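Local coordinates for protein putative citrate lyase, alfa subunit (Streptococcus mutans, PDB 2HJ0) that belongs to the citrate lyase alpha-subunit (CitF) family and folds around two large mixed beta-sheets with helices packed against them, at residues His72-Asp77 with Asp327-Asp332; Ser100-Val105 with Ile121-Leu126; Leu167-Ser172 with Val203-Asp208; Cys187-Tyr192 with His346-Ala351; Gly307-Ala312 with His333-Ser338. All blocks are in the same frame, centred on the assembly; numbering follows the deposited sequence.

In the fold
All five contacts are largely buried. Contacts 2 and 3 sit at the ten-stranded sheet: contact 3 is regular parallel strand pairing lined with apolar side chains, while contact 2 lies where two neighbouring strands give way to serine-rich loops. Contacts 1 and 4 bring loops of that first half of the fold against the edge of the nine-stranded sheet, and their bonds are mostly side chain to backbone. Contact 5 lies wholly within the second half, between two helix starts; Asp-332 of contact 1 hydrogen-bonds to Asn-311 of contact 5. Contact 4 is tied to contact 1 through Ser-189 and Asp-330, and to contact 5 through His-346 and Ser-338.

Contact 1. Residues His72-Asp77 with Asp327-Asp332; sequences HFREGD and DVQDFD
Arg-74 and His-72 reach across to 327-332 from two points of the same loop: Arg-74 meets Phe-331, and His-72 meets Val-328 O and the CB of Gln-329. Arg-74 contributes the largest buried area. Its chain bends at chi3 (-97°), and the guanidinium then meets Phe-331 both at the ring and at the backbone. The ring presents CD1 over one face of the guanidinium, with CD1 3.6 Å from CZ of Arg-74. The two planes are steeply inclined to each other, 69° apart, so this is not a flat stack. At the guanidinium edge, in its plane, the carbonyl O of Phe-331 lies 2.8 Å from NH1 of Arg-74.

His-72 makes a hydrogen bond. NE2 of His-72 donates to Val-328 O at 3.1 Å, nearly straight at 172°, with the oxygen in the ring plane and the nitrogen in the carbonyl plane. This in-plane bond is consistent with a defined ring orientation, and Tyr-192 meets the same ring. Beside the bond, CB of Gln-329 sits 4.0 Å from NE2 of His-72, again at the ring edge, and the Gln-329 amide is turned almost perpendicular to the imidazole. Gln-329 extends beyond CG, and its OE1 is hydrogen-bonded to Tyr-192 OH; a bound citric acid, probably from the crystallisation liquor, lies about 3 Å from this side chain. Asp-330 turns to another partner, the backbone N of Ser-189.

The loop 72-77 follows parallel strand 66-69. Residues at the C-terminal ends of such strands commonly line pockets in alpha/beta folds, and the citric acid beside Gln-329 is consistent with one here.

Contact 2. Residues Ser100-Val105 with Ile121-Leu126; sequences SSIANV and ITSSGL
Ser-100 to Ile-102 run alongside Ser-123 to Leu-126 in the same direction, the CA atoms of Ser-101 and Ser-124 4.8 Å apart. Two backbone bonds join them: Ser-124 N donates to Ser-100 O at 3.3 Å, and Ile-102 N to Gly-125 O at 3.1 Å. In both, the donor stands well above the carbonyl plane. Gly-125 O also takes a weak bond from OG of Ser-123, so two donors share this buried oxygen.

Ser-101 places OG anti to its own N (chi1 -160°), where it accepts a weak bond from Gly-125 N. Ile-102 carries the apolar part. Its CD1 reaches CD2 of Leu-126 at 3.5 Å, the two side chains lying side by side and pointing the same way. The same CD1 touches CG2 of Ile-121 at 3.7 Å, where the chains cross at about a right angle.

Ser-124 OG is held by Gly-398 N, and its side chain is about 3 Å from a bound citric acid. Strands 95-99 and 118-123 are parallel neighbours joined through helix 109-114: a beta-alpha-beta crossover, whose strand ends here run on into loops beside the citric acid.

Contact 3. Residues Leu167-Ser172 with Val203-Asp208; sequences LGAPSS and VVIVTD
Leu-167 and Gly-168 pair in parallel with Ile-205 and Val-206, in the two strands of a beta-alpha-beta crossover in an alpha/beta sheet. The connection runs through the short hairpin 171-179 and helix 191-199, which packs on the face that bears Leu-167. The short strand segments approach to 4.5 Å, with their directions 36° apart. Leu-167 N donates to Val-204 O at 2.9 Å, and Ala-169 N to Val-206 O at 3.1 Å; in the last the donor stands well above the carbonyl plane.

Ile-205 is worth following outward. Its CB lies 3.6 Å from the carbonyl O of Leu-167. CG1 sits between the backbone N and the carbonyl carbon (chi1 78°) and comes within 3.8 Å of Ser-172 OG. From there CD1 at the tip meets both CB and OG of Ser-172, in the chain that follows the partner strand. The same methyl lies 4.2 Å from CB of Ala-169. Leu-167 and Ile-205 share one face of the sheet, and Val-206 points to the other, against Val-229. Further back, CD1 of Leu-167 meets CG1 of Val-203, and both side chains also touch Ala-197 of the helix.

At the far end, OG1 of Thr-207 lies 2.8 Å from Ala-169 O, but Thr-209 O is also within reach of its proton. Within the strand pairing, Leu-167 O accepts a hydrogen bond from Val-206 N at 2.7 Å and also takes a CA-H contact from Ile-205.

Contact 4. Residues Cys187-Tyr192 with His346-Ala351; sequences CGSLGY and HYEIDA
Gly-191 and Asp-350 bring their backbones together, CA to CA 3.7 Å, and this is the tight part of the contact. With no side chain on Gly-191, its CA can lie 3.3 Å from Ile-349 O. Just beyond, Ala-351 N donates to Gly-191 O at 2.8 Å, from well above the carbonyl plane. CB of Ala-351 then rests 3.6 Å from CD1 of Tyr-192, whose ring is also stacked with His-71.

The other part is looser and rests on one long side chain, the partly exposed Glu-348. CG lies anti to the backbone N (chi1 175°), the chain is extended beyond it, and OE1 of Glu-348 accepts a hydrogen bond from Leu-190 N, 2.8 Å away. The N-H meets the anti side of that oxygen, while OE2 bonds to Ser-219 OG. Next to it Ser-189 forms an ST turn, its OG accepting from Gly-191 N. Farther out, Tyr-347 turns to the second subunit, its OH bonded to Ile-218 N there.

Ala-351 N belongs to the first turn of helix 351-355, where an N-H has no acceptor in its own helix; Gly-191 O supplies one, coupling this helix start to the backbone at Gly-191.

Contact 5. Residues Gly307-Ala312 with His333-Ser338; sequences GGITNA and HPSAVS
Ser-335 carries OG beside its backbone N, anti to the carbonyl carbon (chi1 -74°), and this aims the hydroxyl at the bend from Ile-309 to Asn-311. On the other side Asn-311 places CG anti to its own N (chi1 -177°), which sends the side chain across Pro-334 at about a right angle. CB of Asn-311 lies 3.9 Å from CG of Pro-334. The branch methyl CG2 of Ile-309 comes 3.5 Å from OG of Ser-335 and 3.9 Å from its CB, while the rest of that isoleucine leads away toward Ile-325 of strand 322-327.

Two helix starts face each other here. Thr-310 is the N-cap of helix 311-318, its OG1 accepting a weak bond from Ala-312 N at 3.1 Å, and Asp-332 is the N-cap of helix 333-341. These helices belong to successive beta-alpha-beta crossovers of the nine-stranded sheet: the first joins strands 302-305 and 322-327, the second joins 322-327 and 346-348.

Asp-332 bridges the two starts. Its OD2 is hydrogen-bonded to Ser-335 OG in its own helix, and its OD1 receives the backbone N of Asn-311 from the first turn of the other. OG of Ser-335 also lies 3.2 Å from Asn-311 N. Beyond Ser-335, the side chain of Ala-336 touches Asp-330 of strand 329-330.

Contact 1. Residues His72-Asp77 with Asp327-Asp332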
# COMPACT_ATOMS: atom_id res chain seq x y z
N HIS A 72 -15.06 -9.74 6.45
CA HIS A 72 -14.25 -10.93 6.18
C HIS A 72 -14.52 -12.08 7.14
O HIS A 72 -14.21 -13.23 6.82
CB HIS A 72 -12.77 -10.57 6.17
CG HIS A 72 -12.31 -9.97 4.88
ND1 HIS A 72 -11.85 -8.68 4.78
CD2 HIS A 72 -12.22 -10.50 3.64
CE1 HIS A 72 -11.49 -8.43 3.53
NE2 HIS A 72 -11.71 -9.52 2.82
N PHE A 73 -15.10 -11.79 8.29
CA PHE A 73 -15.41 -12.84 9.27
C PHE A 73 -16.82 -13.39 9.04
O PHE A 73 -17.27 -14.33 9.71
CB PHE A 73 -15.31 -12.29 10.70
CG PHE A 73 -13.91 -12.04 11.13
CD1 PHE A 73 -13.51 -10.77 11.53
CD2 PHE A 73 -12.99 -13.07 11.13
CE1 PHE A 73 -12.21 -10.54 11.92
CE2 PHE A 73 -11.67 -12.86 11.52
CZ PHE A 73 -11.28 -11.59 11.92
N ARG A 74 -17.52 -12.78 8.08
CA ARG A 74 -18.86 -13.17 7.72
C ARG A 74 -19.77 -13.39 8.92
O ARG A 74 -19.82 -12.55 9.81
CB ARG A 74 -18.80 -14.41 6.85
CG ARG A 74 -18.05 -14.13 5.59
CD ARG A 74 -18.44 -15.09 4.51
NE ARG A 74 -17.48 -16.17 4.44
CZ ARG A 74 -17.63 -17.23 3.67
NH1 ARG A 74 -16.69 -18.18 3.66
NH2 ARG A 74 -18.73 -17.34 2.92
N GLU A 75 -20.49 -14.52 8.95
CA GLU A 75 -21.42 -14.81 10.04
C GLU A 75 -20.76 -15.00 11.38
O GLU A 75 -21.44 -15.16 12.40
CB GLU A 75 -22.26 -16.05 9.72
CG GLU A 75 -23.16 -15.92 8.50
CD GLU A 75 -24.25 -14.84 8.66
OE1 GLU A 75 -24.60 -14.48 9.81
OE2 GLU A 75 -24.76 -14.38 7.61
N GLY A 76 -19.43 -14.99 11.39
CA GLY A 76 -18.72 -15.16 12.64
C GLY A 76 -18.26 -13.83 13.19
O GLY A 76 -17.60 -13.81 14.23
N ASP A 77 -18.62 -12.73 12.54
CA ASP A 77 -18.17 -11.41 13.02
C ASP A 77 -18.67 -10.99 14.39
O ASP A 77 -19.82 -11.22 14.75
CB ASP A 77 -18.54 -10.29 12.04
CG ASP A 77 -18.14 -8.93 12.57
OD1 ASP A 77 -16.93 -8.64 12.62
OD2 ASP A 77 -19.04 -8.15 12.99
N ASP A 327 -6.38 -12.77 -4.51
CA ASP A 327 -7.42 -12.96 -3.50
C ASP A 327 -7.91 -11.69 -2.80
O ASP A 327 -7.14 -10.99 -2.15
CB ASP A 327 -6.86 -13.93 -2.43
CG ASP A 327 -7.91 -14.43 -1.47
OD1 ASP A 327 -8.88 -13.71 -1.19
OD2 ASP A 327 -7.74 -15.57 -0.98
N VAL A 328 -9.21 -11.42 -2.92
CA VAL A 328 -9.76 -10.24 -2.26
C VAL A 328 -10.58 -10.70 -1.05
O VAL A 328 -10.88 -9.92 -0.15
CB VAL A 328 -10.67 -9.44 -3.20
CG1 VAL A 328 -11.99 -10.16 -3.42
CG2 VAL A 328 -10.89 -8.06 -2.61
N GLN A 329 -10.93 -11.97 -1.04
CA GLN A 329 -11.68 -12.54 0.06
C GLN A 329 -11.67 -14.06 0.02
O GLN A 329 -11.84 -14.67 -1.04
CB GLN A 329 -13.11 -12.02 0.03
CG GLN A 329 -14.04 -12.89 0.81
CD GLN A 329 -15.42 -12.32 0.89
OE1 GLN A 329 -15.95 -11.79 -0.10
NE2 GLN A 329 -16.03 -12.43 2.07
N ASP A 330 -11.48 -14.68 1.18
CA ASP A 330 -11.47 -16.13 1.26
C ASP A 330 -12.81 -16.64 1.71
O ASP A 330 -13.48 -15.99 2.51
CB ASP A 330 -10.40 -16.58 2.24
CG ASP A 330 -9.03 -16.30 1.75
OD1 ASP A 330 -8.28 -15.59 2.46
OD2 ASP A 330 -8.69 -16.79 0.65
N PHE A 331 -13.21 -17.80 1.21
CA PHE A 331 -14.49 -18.39 1.56
C PHE A 331 -14.42 -19.69 2.37
O PHE A 331 -15.42 -20.40 2.51
CB PHE A 331 -15.32 -18.58 0.29
CG PHE A 331 -16.05 -17.34 -0.16
CD1 PHE A 331 -17.41 -17.20 0.09
CD2 PHE A 331 -15.39 -16.32 -0.82
CE1 PHE A 331 -18.09 -16.04 -0.31
CE2 PHE A 331 -16.06 -15.17 -1.22
CZ PHE A 331 -17.41 -15.03 -0.97
N ASP A 332 -13.24 -20.01 2.89
CA ASP A 332 -13.05 -21.20 3.73
C ASP A 332 -11.65 -21.20 4.33
O ASP A 332 -10.72 -20.64 3.76
CB ASP A 332 -13.32 -22.49 2.96
CG ASP A 332 -12.42 -22.66 1.77
OD1 ASP A 332 -12.67 -23.59 0.97
OD2 ASP A 332 -11.46 -21.87 1.61

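Contact 2. Residues Ser100-Val105 with Ile121-Leu126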
# COMPACT_ATOMS: atom_id res chain seq x y z
N SER A 100 -18.53 -2.99 4.61
CA SER A 100 -18.32 -3.58 3.29
C SER A 100 -19.50 -4.50 2.95
O SER A 100 -19.84 -4.65 1.78
CB SER A 100 -17.00 -4.35 3.25
OG SER A 100 -16.93 -5.33 4.26
N SER A 101 -20.13 -5.10 3.96
CA SER A 101 -21.32 -5.93 3.75
C SER A 101 -21.92 -6.33 5.08
O SER A 101 -21.24 -6.27 6.10
CB SER A 101 -21.01 -7.16 2.90
OG SER A 101 -22.20 -7.70 2.32
N ILE A 102 -23.19 -6.72 5.09
CA ILE A 102 -23.88 -7.06 6.34
C ILE A 102 -24.37 -8.51 6.37
O ILE A 102 -25.03 -8.98 5.45
CB ILE A 102 -25.09 -6.08 6.56
CG1 ILE A 102 -24.56 -4.67 6.85
CG2 ILE A 102 -25.95 -6.53 7.71
CD1 ILE A 102 -25.61 -3.60 6.80
N ALA A 103 -24.05 -9.23 7.45
CA ALA A 103 -24.48 -10.63 7.57
C ALA A 103 -25.66 -10.77 8.55
O ALA A 103 -26.11 -9.78 9.11
CB ALA A 103 -23.30 -11.49 8.05
N ASN A 104 -26.17 -11.99 8.73
CA ASN A 104 -27.30 -12.24 9.63
C ASN A 104 -26.95 -12.08 11.10
O ASN A 104 -27.79 -11.70 11.92
CB ASN A 104 -27.88 -13.65 9.44
CG ASN A 104 -28.56 -13.84 8.08
OD1 ASN A 104 -29.44 -13.07 7.68
ND2 ASN A 104 -28.15 -14.89 7.39
N VAL A 105 -25.71 -12.37 11.46
CA VAL A 105 -25.30 -12.26 12.85
C VAL A 105 -25.36 -10.80 13.27
O VAL A 105 -25.29 -10.48 14.45
CB VAL A 105 -23.87 -12.79 13.05
CG1 VAL A 105 -22.87 -11.89 12.31
CG2 VAL A 105 -23.54 -12.87 14.52
N ILE A 121 -27.20 3.62 5.99
CA ILE A 121 -26.44 2.39 5.78
C ILE A 121 -26.02 2.25 4.32
O ILE A 121 -26.79 2.58 3.42
CB ILE A 121 -27.31 1.16 6.13
CG1 ILE A 121 -27.87 1.28 7.55
CG2 ILE A 121 -26.50 -0.12 5.95
CD1 ILE A 121 -28.85 0.15 7.93
N THR A 122 -24.81 1.77 4.09
CA THR A 122 -24.33 1.51 2.73
C THR A 122 -23.49 0.23 2.75
O THR A 122 -22.66 0.04 3.65
CB THR A 122 -23.51 2.68 2.14
OG1 THR A 122 -23.12 2.35 0.80
CG2 THR A 122 -22.26 2.97 2.98
N SER A 123 -23.73 -0.66 1.79
CA SER A 123 -22.96 -1.90 1.70
C SER A 123 -23.33 -2.75 0.50
O SER A 123 -24.11 -2.34 -0.37
CB SER A 123 -23.07 -2.73 2.98
OG SER A 123 -24.31 -3.39 3.07
N SER A 124 -22.76 -3.95 0.46
CA SER A 124 -23.01 -4.88 -0.62
C SER A 124 -24.35 -5.55 -0.41
O SER A 124 -25.19 -5.61 -1.31
CB SER A 124 -21.88 -5.92 -0.68
OG SER A 124 -22.19 -6.97 -1.58
N GLY A 125 -24.57 -6.05 0.80
CA GLY A 125 -25.82 -6.72 1.08
C GLY A 125 -26.31 -6.56 2.50
O GLY A 125 -25.65 -5.96 3.34
N LEU A 126 -27.48 -7.10 2.78
CA LEU A 126 -28.02 -6.98 4.12
C LEU A 126 -28.39 -8.37 4.64
O LEU A 126 -28.53 -8.56 5.85
CB LEU A 126 -29.24 -6.05 4.09
CG LEU A 126 -29.01 -4.67 3.47
CD1 LEU A 126 -30.34 -3.98 3.29
CD2 LEU A 126 -28.08 -3.84 4.34

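Contact 3. Residues Leu167-Ser172 with Val203-Asp208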
# COMPACT_ATOMS: atom_id res chain seq x y z
N LEU A 167 -11.80 -1.77 12.27
CA LEU A 167 -11.44 -2.98 11.53
C LEU A 167 -10.98 -4.16 12.39
O LEU A 167 -10.13 -4.01 13.27
CB LEU A 167 -10.33 -2.66 10.52
CG LEU A 167 -10.52 -1.43 9.64
CD1 LEU A 167 -9.33 -1.28 8.69
CD2 LEU A 167 -11.83 -1.57 8.85
N GLY A 168 -11.53 -5.35 12.14
CA GLY A 168 -11.11 -6.51 12.90
C GLY A 168 -9.89 -7.14 12.25
O GLY A 168 -9.85 -7.26 11.03
N ALA A 169 -8.89 -7.52 13.03
CA ALA A 169 -7.69 -8.16 12.49
C ALA A 169 -7.29 -9.32 13.39
O ALA A 169 -7.08 -9.14 14.60
CB ALA A 169 -6.56 -7.17 12.39
N PRO A 170 -7.21 -10.52 12.82
CA PRO A 170 -6.83 -11.69 13.61
C PRO A 170 -5.46 -11.58 14.29
O PRO A 170 -5.13 -12.39 15.16
CB PRO A 170 -6.91 -12.84 12.61
CG PRO A 170 -6.73 -12.19 11.30
CD PRO A 170 -7.53 -10.92 11.44
N SER A 171 -4.66 -10.59 13.89
CA SER A 171 -3.35 -10.36 14.51
C SER A 171 -2.90 -8.93 14.27
O SER A 171 -3.24 -8.32 13.26
CB SER A 171 -2.29 -11.35 13.98
OG SER A 171 -2.07 -11.23 12.59
N SER A 172 -2.14 -8.38 15.22
CA SER A 172 -1.66 -7.01 15.12
C SER A 172 -0.67 -6.70 16.24
O SER A 172 -0.77 -7.27 17.32
CB SER A 172 -2.85 -6.06 15.21
OG SER A 172 -2.41 -4.72 15.38
N VAL A 203 -8.43 5.21 12.05
CA VAL A 203 -8.56 3.76 11.97
C VAL A 203 -8.30 3.11 13.32
O VAL A 203 -7.28 3.36 13.95
CB VAL A 203 -7.57 3.17 10.91
CG1 VAL A 203 -7.49 1.65 11.01
CG2 VAL A 203 -8.01 3.59 9.50
N VAL A 204 -9.24 2.27 13.75
CA VAL A 204 -9.13 1.55 15.01
C VAL A 204 -9.16 0.06 14.67
O VAL A 204 -10.20 -0.44 14.25
CB VAL A 204 -10.34 1.84 15.93
CG1 VAL A 204 -10.33 0.89 17.11
CG2 VAL A 204 -10.28 3.25 16.42
N ILE A 205 -8.05 -0.65 14.82
CA ILE A 205 -8.10 -2.08 14.52
C ILE A 205 -8.33 -2.82 15.85
O ILE A 205 -7.70 -2.49 16.86
CB ILE A 205 -6.79 -2.64 13.80
CG1 ILE A 205 -5.67 -2.83 14.80
CG2 ILE A 205 -6.34 -1.73 12.66
CD1 ILE A 205 -5.58 -4.24 15.24
N VAL A 206 -9.25 -3.77 15.84
CA VAL A 206 -9.60 -4.56 17.02
C VAL A 206 -9.05 -5.97 16.80
O VAL A 206 -9.54 -6.72 15.95
CB VAL A 206 -11.14 -4.66 17.19
CG1 VAL A 206 -11.49 -5.29 18.54
CG2 VAL A 206 -11.75 -3.29 17.04
N THR A 207 -8.03 -6.32 17.57
CA THR A 207 -7.43 -7.63 17.39
C THR A 207 -7.82 -8.61 18.46
O THR A 207 -8.22 -8.25 19.57
CB THR A 207 -5.90 -7.58 17.32
OG1 THR A 207 -5.39 -8.84 16.87
CG2 THR A 207 -5.33 -7.26 18.69
N ASP A 208 -7.64 -9.86 18.10
CA ASP A 208 -7.98 -10.96 18.97
C ASP A 208 -6.72 -11.51 19.59
O ASP A 208 -6.75 -12.17 20.63
CB ASP A 208 -8.66 -12.03 18.14
CG ASP A 208 -9.64 -12.80 18.91
OD1 ASP A 208 -10.46 -13.51 18.28
OD2 ASP A 208 -9.57 -12.68 20.17

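Contact 4. Residues Cys187-Tyr192 with His346-Ala351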
# COMPACT_ATOMS: atom_id res chain seq x y z
N CYS A 187 -8.93 -15.07 8.90
CA CYS A 187 -9.95 -15.00 7.85
C CYS A 187 -9.26 -14.89 6.49
O CYS A 187 -9.91 -14.78 5.45
CB CYS A 187 -10.84 -13.78 8.05
SG CYS A 187 -9.91 -12.25 8.03
N GLY A 188 -7.93 -14.90 6.51
CA GLY A 188 -7.18 -14.81 5.28
C GLY A 188 -7.02 -13.39 4.77
O GLY A 188 -6.53 -12.51 5.49
N SER A 189 -7.43 -13.16 3.53
CA SER A 189 -7.33 -11.84 2.94
C SER A 189 -8.10 -10.78 3.71
O SER A 189 -9.03 -11.08 4.47
CB SER A 189 -7.82 -11.88 1.50
OG SER A 189 -7.85 -10.57 0.96
N LEU A 190 -7.70 -9.53 3.51
CA LEU A 190 -8.33 -8.37 4.15
C LEU A 190 -8.57 -7.28 3.12
O LEU A 190 -8.53 -6.10 3.44
CB LEU A 190 -7.44 -7.83 5.25
CG LEU A 190 -7.43 -8.66 6.53
CD1 LEU A 190 -6.48 -8.02 7.53
CD2 LEU A 190 -8.85 -8.74 7.11
N GLY A 191 -8.84 -7.70 1.88
CA GLY A 191 -9.06 -6.77 0.79
C GLY A 191 -10.12 -5.69 0.97
O GLY A 191 -9.95 -4.58 0.48
N TYR A 192 -11.21 -6.00 1.66
CA TYR A 192 -12.22 -4.97 1.83
C TYR A 192 -11.76 -4.00 2.92
O TYR A 192 -11.95 -2.80 2.79
CB TYR A 192 -13.59 -5.58 2.15
CG TYR A 192 -14.11 -6.53 1.08
CD1 TYR A 192 -14.17 -6.13 -0.26
CD2 TYR A 192 -14.46 -7.85 1.40
CE1 TYR A 192 -14.56 -7.04 -1.26
CE2 TYR A 192 -14.85 -8.76 0.42
CZ TYR A 192 -14.89 -8.35 -0.91
OH TYR A 192 -15.23 -9.26 -1.90
N HIS A 346 -0.07 -16.91 -4.31
CA HIS A 346 -1.42 -16.61 -3.83
C HIS A 346 -1.27 -15.24 -3.18
O HIS A 346 -0.81 -15.14 -2.03
CB HIS A 346 -1.86 -17.68 -2.82
CG HIS A 346 -3.30 -17.57 -2.42
ND1 HIS A 346 -3.95 -18.56 -1.72
CD2 HIS A 346 -4.21 -16.57 -2.59
CE1 HIS A 346 -5.20 -18.18 -1.48
NE2 HIS A 346 -5.38 -16.98 -2.00
N TYR A 347 -1.64 -14.19 -3.91
CA TYR A 347 -1.49 -12.81 -3.44
C TYR A 347 -2.75 -12.08 -2.98
O TYR A 347 -3.81 -12.21 -3.58
CB TYR A 347 -0.81 -11.96 -4.53
CG TYR A 347 0.28 -11.06 -4.02
CD1 TYR A 347 1.50 -11.59 -3.59
CD2 TYR A 347 0.11 -9.67 -3.97
CE1 TYR A 347 2.52 -10.76 -3.12
CE2 TYR A 347 1.13 -8.82 -3.51
CZ TYR A 347 2.33 -9.38 -3.09
OH TYR A 347 3.35 -8.55 -2.64
N GLU A 348 -2.60 -11.30 -1.93
CA GLU A 348 -3.70 -10.53 -1.36
C GLU A 348 -3.84 -9.17 -2.06
O GLU A 348 -2.85 -8.49 -2.32
CB GLU A 348 -3.45 -10.34 0.13
CG GLU A 348 -4.44 -9.47 0.87
CD GLU A 348 -4.04 -9.24 2.32
OE1 GLU A 348 -4.88 -9.46 3.22
OE2 GLU A 348 -2.87 -8.84 2.56
N ILE A 349 -5.08 -8.79 -2.37
CA ILE A 349 -5.32 -7.51 -3.04
C ILE A 349 -6.51 -6.78 -2.41
O ILE A 349 -7.49 -7.40 -1.99
CB ILE A 349 -5.63 -7.71 -4.54
CG1 ILE A 349 -6.92 -8.52 -4.69
CG2 ILE A 349 -4.45 -8.39 -5.23
CD1 ILE A 349 -7.48 -8.58 -6.11
N ASP A 350 -6.41 -5.45 -2.35
CA ASP A 350 -7.48 -4.62 -1.80
C ASP A 350 -8.61 -4.55 -2.81
O ASP A 350 -8.41 -4.71 -4.01
CB ASP A 350 -6.96 -3.20 -1.52
CG ASP A 350 -6.55 -2.46 -2.79
OD1 ASP A 350 -7.43 -1.97 -3.53
OD2 ASP A 350 -5.34 -2.35 -3.07
N ALA A 351 -9.81 -4.29 -2.32
CA ALA A 351 -11.00 -4.21 -3.18
C ALA A 351 -10.87 -3.19 -4.31
O ALA A 351 -11.50 -3.35 -5.35
CB ALA A 351 -12.23 -3.88 -2.34

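Contact 5. Residues Gly307-Ala312 with His333-Ser338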
# COMPACT_ATOMS: atom_id res chain seq x y z
N GLY A 307 -11.15 -13.42 -7.36
CA GLY A 307 -12.32 -13.40 -6.50
C GLY A 307 -12.21 -13.88 -5.07
O GLY A 307 -11.24 -13.60 -4.35
N GLY A 308 -13.28 -14.55 -4.67
CA GLY A 308 -13.37 -15.14 -3.37
C GLY A 308 -12.87 -16.53 -3.67
O GLY A 308 -13.48 -17.28 -4.44
N ILE A 309 -11.72 -16.85 -3.09
CA ILE A 309 -11.07 -18.11 -3.30
C ILE A 309 -11.70 -19.20 -2.46
O ILE A 309 -12.23 -18.93 -1.39
CB ILE A 309 -9.60 -17.97 -2.96
CG1 ILE A 309 -9.03 -16.78 -3.74
CG2 ILE A 309 -8.86 -19.26 -3.25
CD1 ILE A 309 -9.28 -16.83 -5.24
N THR A 310 -11.69 -20.43 -2.97
CA THR A 310 -12.21 -21.60 -2.25
C THR A 310 -11.12 -22.65 -2.37
O THR A 310 -10.19 -22.48 -3.16
CB THR A 310 -13.47 -22.18 -2.89
OG1 THR A 310 -13.09 -23.01 -3.99
CG2 THR A 310 -14.37 -21.09 -3.40
N ASN A 311 -11.23 -23.73 -1.60
CA ASN A 311 -10.23 -24.78 -1.66
C ASN A 311 -10.02 -25.33 -3.06
O ASN A 311 -8.92 -25.75 -3.39
CB ASN A 311 -10.58 -25.92 -0.70
CG ASN A 311 -9.51 -27.00 -0.67
OD1 ASN A 311 -9.72 -28.10 -1.19
ND2 ASN A 311 -8.36 -26.70 -0.06
N ALA A 312 -11.08 -25.33 -3.88
CA ALA A 312 -10.96 -25.84 -5.24
C ALA A 312 -9.92 -25.04 -5.99
O ALA A 312 -9.18 -25.56 -6.83
CB ALA A 312 -12.27 -25.74 -5.95
N HIS A 333 -11.50 -21.83 5.49
CA HIS A 333 -10.21 -21.85 6.17
C HIS A 333 -9.02 -22.23 5.29
O HIS A 333 -8.00 -21.54 5.28
CB HIS A 333 -10.28 -22.77 7.38
CG HIS A 333 -9.00 -22.86 8.14
ND1 HIS A 333 -8.42 -21.76 8.75
CD2 HIS A 333 -8.15 -23.89 8.34
CE1 HIS A 333 -7.27 -22.12 9.29
NE2 HIS A 333 -7.08 -23.40 9.05
N PRO A 334 -9.12 -23.34 4.55
CA PRO A 334 -8.00 -23.75 3.70
C PRO A 334 -7.53 -22.67 2.72
O PRO A 334 -6.33 -22.53 2.48
CB PRO A 334 -8.53 -25.00 3.00
CG PRO A 334 -10.00 -24.79 2.98
CD PRO A 334 -10.28 -24.22 4.34
N SER A 335 -8.46 -21.89 2.17
CA SER A 335 -8.06 -20.82 1.25
C SER A 335 -7.33 -19.73 2.00
O SER A 335 -6.37 -19.15 1.50
CB SER A 335 -9.27 -20.20 0.56
OG SER A 335 -9.77 -21.07 -0.44
N ALA A 336 -7.78 -19.44 3.22
CA ALA A 336 -7.10 -18.43 3.99
C ALA A 336 -5.71 -18.97 4.30
O ALA A 336 -4.73 -18.23 4.25
CB ALA A 336 -7.87 -18.13 5.25
N VAL A 337 -5.61 -20.25 4.61
CA VAL A 337 -4.31 -20.83 4.93
C VAL A 337 -3.36 -20.73 3.77
O VAL A 337 -2.19 -20.38 3.94
CB VAL A 337 -4.46 -22.29 5.35
CG1 VAL A 337 -3.09 -22.93 5.57
CG2 VAL A 337 -5.29 -22.36 6.64
N SER A 338 -3.87 -21.04 2.58
CA SER A 338 -3.08 -21.00 1.35
C SER A 338 -2.47 -19.63 1.08
O SER A 338 -1.35 -19.53 0.56
CB SER A 338 -3.96 -21.40 0.17
OG SER A 338 -3.19 -21.49 -1.00